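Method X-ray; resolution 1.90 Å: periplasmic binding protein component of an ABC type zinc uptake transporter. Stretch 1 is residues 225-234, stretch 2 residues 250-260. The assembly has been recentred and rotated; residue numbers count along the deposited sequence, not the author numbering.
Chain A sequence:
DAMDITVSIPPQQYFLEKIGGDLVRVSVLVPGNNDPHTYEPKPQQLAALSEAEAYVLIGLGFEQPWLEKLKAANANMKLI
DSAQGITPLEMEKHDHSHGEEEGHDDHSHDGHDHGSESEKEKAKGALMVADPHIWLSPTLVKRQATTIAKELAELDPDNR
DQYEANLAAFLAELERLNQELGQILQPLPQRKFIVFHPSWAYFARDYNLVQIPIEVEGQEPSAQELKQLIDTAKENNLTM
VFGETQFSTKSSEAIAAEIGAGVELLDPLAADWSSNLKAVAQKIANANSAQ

Stretch 1, residues 225-234: ELKQLIDTAK
Stretch 2, residues 250-260: KSSEAIAAEIG

What forms the apolar centre of the contact? I230 and I255 do, the pair whose CA atoms lie nearest each other across the stretches, 6.1 Å apart. Both CA-to-CB bonds point sideways, but the ends of the side chains come nearer. Each has chi1 in m (-74° and -72°); chi2 is t at 161° in I230 and p at 40° in I255. I230 CG1 lies 4.2 Å from I255 CG1. Both are branched aliphatic side chains with no polar group to satisfy, which suits a contact crossed by no hydrogen bond; it rests on packing, with 365 Å² buried in all.

How does the packing continue along the helices? Toward the C-terminal ends, I259 points toward stretch 1 with chi1 p (73°) and chi2 t (167°). I259 CG2 sits 3.4 Å from I230 CG2, while I259 CD1 reaches 3.4 Å from A233 CB. A233 also points toward its partner helix, and its single methyl, buried, meets the isoleucine end directly. In the other direction L226, chi1 t (-163°) and chi2 p (60°), starts sideways and brings its end nearer, so that L226 CD1 lies 4.1 Å from S251 CB. L226 CD1 to I255 CD1 is modelled at 3.0 Å, too close for two methyls; that exact spacing deserves little weight, since I255 CD1 is also too close to S251 O in the model.

What backbone carries these side chains? Stretch 1 is helical throughout and continues a helix begun earlier; stretch 2 is helical from K250, with phi/psi mostly near -65/-40. The axes approach to 9.9 Å and run in broadly the same direction, crossing at -49°. Bonds from N to the O four residues back hold each helix, such as I230 N to L226 O at 2.8 Å and I259 N to I255 O at 2.9 Å. I259 relaxes to -107/12, and G260 follows at 72/39, a positive phi that favours glycine.

Where does the contact give way to polar groups? E258 lies at the exposed margin: its CA-to-CB bond points toward stretch 1, and E258 CB lies 4.2 Å from I230 CD1 (chi1 m, -79°; chi2 -99°). At the other end S251, buried with chi1 p (39°), offers its CB to L226, while its OG is hydrogen-bonded elsewhere in the structure. Farther out, T232 (chi1 m, -67°) turns to its own helix, T232 OG1 donating to Q228 O at 2.9 Å, and exposed Q228 and D231 make no contact with stretch 2.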

# COMPACT_ATOMS: atom_id res chain seq x y z
N GLU A 225 -11.02 -24.72 -4.89
CA GLU A 225 -11.18 -23.28 -4.78
C GLU A 225 -10.90 -22.60 -6.12
O GLU A 225 -11.65 -21.73 -6.56
CB GLU A 225 -10.23 -22.73 -3.72
CG GLU A 225 -10.47 -23.35 -2.36
CD GLU A 225 -9.51 -22.84 -1.31
OE1 GLU A 225 -8.28 -23.01 -1.48
OE2 GLU A 225 -10.00 -22.27 -0.31
N LEU A 226 -9.82 -23.02 -6.78
CA LEU A 226 -9.46 -22.46 -8.06
C LEU A 226 -10.65 -22.56 -9.02
O LEU A 226 -10.99 -21.60 -9.71
CB LEU A 226 -8.25 -23.19 -8.64
CG LEU A 226 -7.55 -22.42 -9.76
CD1 LEU A 226 -7.05 -21.09 -9.20
CD2 LEU A 226 -6.38 -23.21 -10.31
N LYS A 227 -11.28 -23.72 -9.05
CA LYS A 227 -12.42 -23.93 -9.92
C LYS A 227 -13.56 -23.04 -9.50
O LYS A 227 -14.13 -22.32 -10.31
CB LYS A 227 -12.86 -25.40 -9.88
N GLN A 228 -13.87 -23.08 -8.21
CA GLN A 228 -14.95 -22.27 -7.66
C GLN A 228 -14.71 -20.81 -8.03
O GLN A 228 -15.64 -20.08 -8.40
CB GLN A 228 -14.99 -22.44 -6.15
CG GLN A 228 -16.20 -21.83 -5.51
CD GLN A 228 -16.22 -22.03 -4.01
OE1 GLN A 228 -15.30 -21.60 -3.30
NE2 GLN A 228 -17.27 -22.69 -3.51
N LEU A 229 -13.45 -20.39 -7.95
CA LEU A 229 -13.07 -19.04 -8.28
C LEU A 229 -13.29 -18.83 -9.76
O LEU A 229 -13.69 -17.75 -10.20
CB LEU A 229 -11.61 -18.83 -7.92
CG LEU A 229 -11.12 -17.40 -7.76
CD1 LEU A 229 -12.04 -16.65 -6.84
CD2 LEU A 229 -9.72 -17.42 -7.20
N ILE A 230 -13.02 -19.87 -10.54
CA ILE A 230 -13.21 -19.80 -11.99
C ILE A 230 -14.70 -19.59 -12.34
O ILE A 230 -15.04 -18.77 -13.21
CB ILE A 230 -12.69 -21.08 -12.70
CG1 ILE A 230 -11.16 -21.07 -12.73
CG2 ILE A 230 -13.23 -21.12 -14.12
CD1 ILE A 230 -10.53 -22.44 -12.98
N ASP A 231 -15.58 -20.32 -11.65
CA ASP A 231 -17.02 -20.19 -11.88
C ASP A 231 -17.45 -18.78 -11.51
O ASP A 231 -18.07 -18.08 -12.31
CB ASP A 231 -17.80 -21.21 -11.06
CG ASP A 231 -17.54 -22.64 -11.51
OD1 ASP A 231 -17.37 -22.84 -12.74
OD2 ASP A 231 -17.50 -23.55 -10.66
N THR A 232 -17.10 -18.37 -10.29
CA THR A 232 -17.38 -17.03 -9.78
C THR A 232 -17.08 -15.99 -10.86
O THR A 232 -17.87 -15.11 -11.15
CB THR A 232 -16.48 -16.70 -8.59
OG1 THR A 232 -16.83 -17.55 -7.49
CG2 THR A 232 -16.62 -15.23 -8.20
N ALA A 233 -15.89 -16.13 -11.44
CA ALA A 233 -15.41 -15.23 -12.46
C ALA A 233 -16.21 -15.35 -13.75
O ALA A 233 -16.43 -14.35 -14.46
CB ALA A 233 -13.93 -15.51 -12.73
N LYS A 234 -16.64 -16.58 -14.06
CA LYS A 234 -17.43 -16.80 -15.26
C LYS A 234 -18.81 -16.18 -15.05
O LYS A 234 -19.27 -15.40 -15.88
CB LYS A 234 -17.56 -18.30 -15.55
N LYS A 250 1.15 -17.24 -11.57
CA LYS A 250 0.75 -18.53 -12.12
C LYS A 250 -0.76 -18.80 -12.03
O LYS A 250 -1.37 -19.16 -13.03
CB LYS A 250 1.53 -19.68 -11.45
CG LYS A 250 1.40 -21.01 -12.21
CD LYS A 250 1.97 -22.19 -11.43
CE LYS A 250 3.42 -21.94 -11.05
NZ LYS A 250 3.84 -22.63 -9.79
N SER A 251 -1.40 -18.64 -10.87
CA SER A 251 -2.83 -18.91 -10.86
C SER A 251 -3.69 -17.86 -11.54
O SER A 251 -4.75 -18.19 -12.07
CB SER A 251 -3.35 -19.25 -9.44
OG SER A 251 -2.75 -18.46 -8.45
N SER A 252 -3.25 -16.61 -11.58
CA SER A 252 -4.01 -15.59 -12.26
C SER A 252 -4.03 -15.95 -13.75
O SER A 252 -5.04 -15.82 -14.41
CB SER A 252 -3.35 -14.21 -12.10
OG SER A 252 -3.33 -13.81 -10.73
N GLU A 253 -2.87 -16.41 -14.25
CA GLU A 253 -2.73 -16.80 -15.67
C GLU A 253 -3.61 -18.01 -16.00
O GLU A 253 -4.24 -18.05 -17.04
CB GLU A 253 -1.26 -17.11 -15.98
CG GLU A 253 -0.36 -15.88 -15.96
CD GLU A 253 1.11 -16.20 -16.14
OE1 GLU A 253 1.49 -16.80 -17.17
OE2 GLU A 253 1.92 -15.83 -15.27
N ALA A 254 -3.66 -18.97 -15.10
CA ALA A 254 -4.46 -20.17 -15.36
C ALA A 254 -5.92 -19.79 -15.37
O ALA A 254 -6.69 -20.27 -16.20
CB ALA A 254 -4.17 -21.26 -14.30
N ILE A 255 -6.32 -18.93 -14.44
CA ILE A 255 -7.70 -18.51 -14.39
C ILE A 255 -8.07 -17.75 -15.63
O ILE A 255 -9.13 -17.99 -16.21
CB ILE A 255 -8.02 -17.62 -13.15
CG1 ILE A 255 -8.00 -18.48 -11.89
CG2 ILE A 255 -9.38 -16.91 -13.34
CD1 ILE A 255 -6.94 -19.56 -11.77
N ALA A 256 -7.19 -16.84 -16.04
CA ALA A 256 -7.48 -16.03 -17.20
C ALA A 256 -7.64 -16.93 -18.43
O ALA A 256 -8.51 -16.72 -19.26
CB ALA A 256 -6.34 -15.00 -17.46
N ALA A 257 -6.79 -17.94 -18.54
CA ALA A 257 -6.87 -18.84 -19.71
C ALA A 257 -8.16 -19.64 -19.70
O ALA A 257 -8.70 -19.98 -20.76
CB ALA A 257 -5.66 -19.80 -19.72
N GLU A 258 -8.63 -20.00 -18.51
CA GLU A 258 -9.85 -20.79 -18.37
C GLU A 258 -11.15 -20.05 -18.52
O GLU A 258 -12.14 -20.64 -18.96
CB GLU A 258 -9.85 -21.49 -17.02
CG GLU A 258 -9.00 -22.72 -16.97
CD GLU A 258 -9.82 -23.97 -17.14
OE1 GLU A 258 -10.82 -23.90 -17.90
OE2 GLU A 258 -9.48 -25.00 -16.51
N ILE A 259 -11.18 -18.78 -18.14
CA ILE A 259 -12.44 -18.03 -18.25
C ILE A 259 -12.44 -17.01 -19.36
O ILE A 259 -13.32 -16.17 -19.39
CB ILE A 259 -12.79 -17.29 -16.96
CG1 ILE A 259 -11.86 -16.07 -16.80
CG2 ILE A 259 -12.69 -18.25 -15.78
CD1 ILE A 259 -12.29 -15.08 -15.72
N GLY A 260 -11.45 -17.07 -20.26
CA GLY A 260 -11.44 -16.14 -21.37
C GLY A 260 -11.11 -14.69 -21.08
O GLY A 260 -11.70 -13.80 -21.70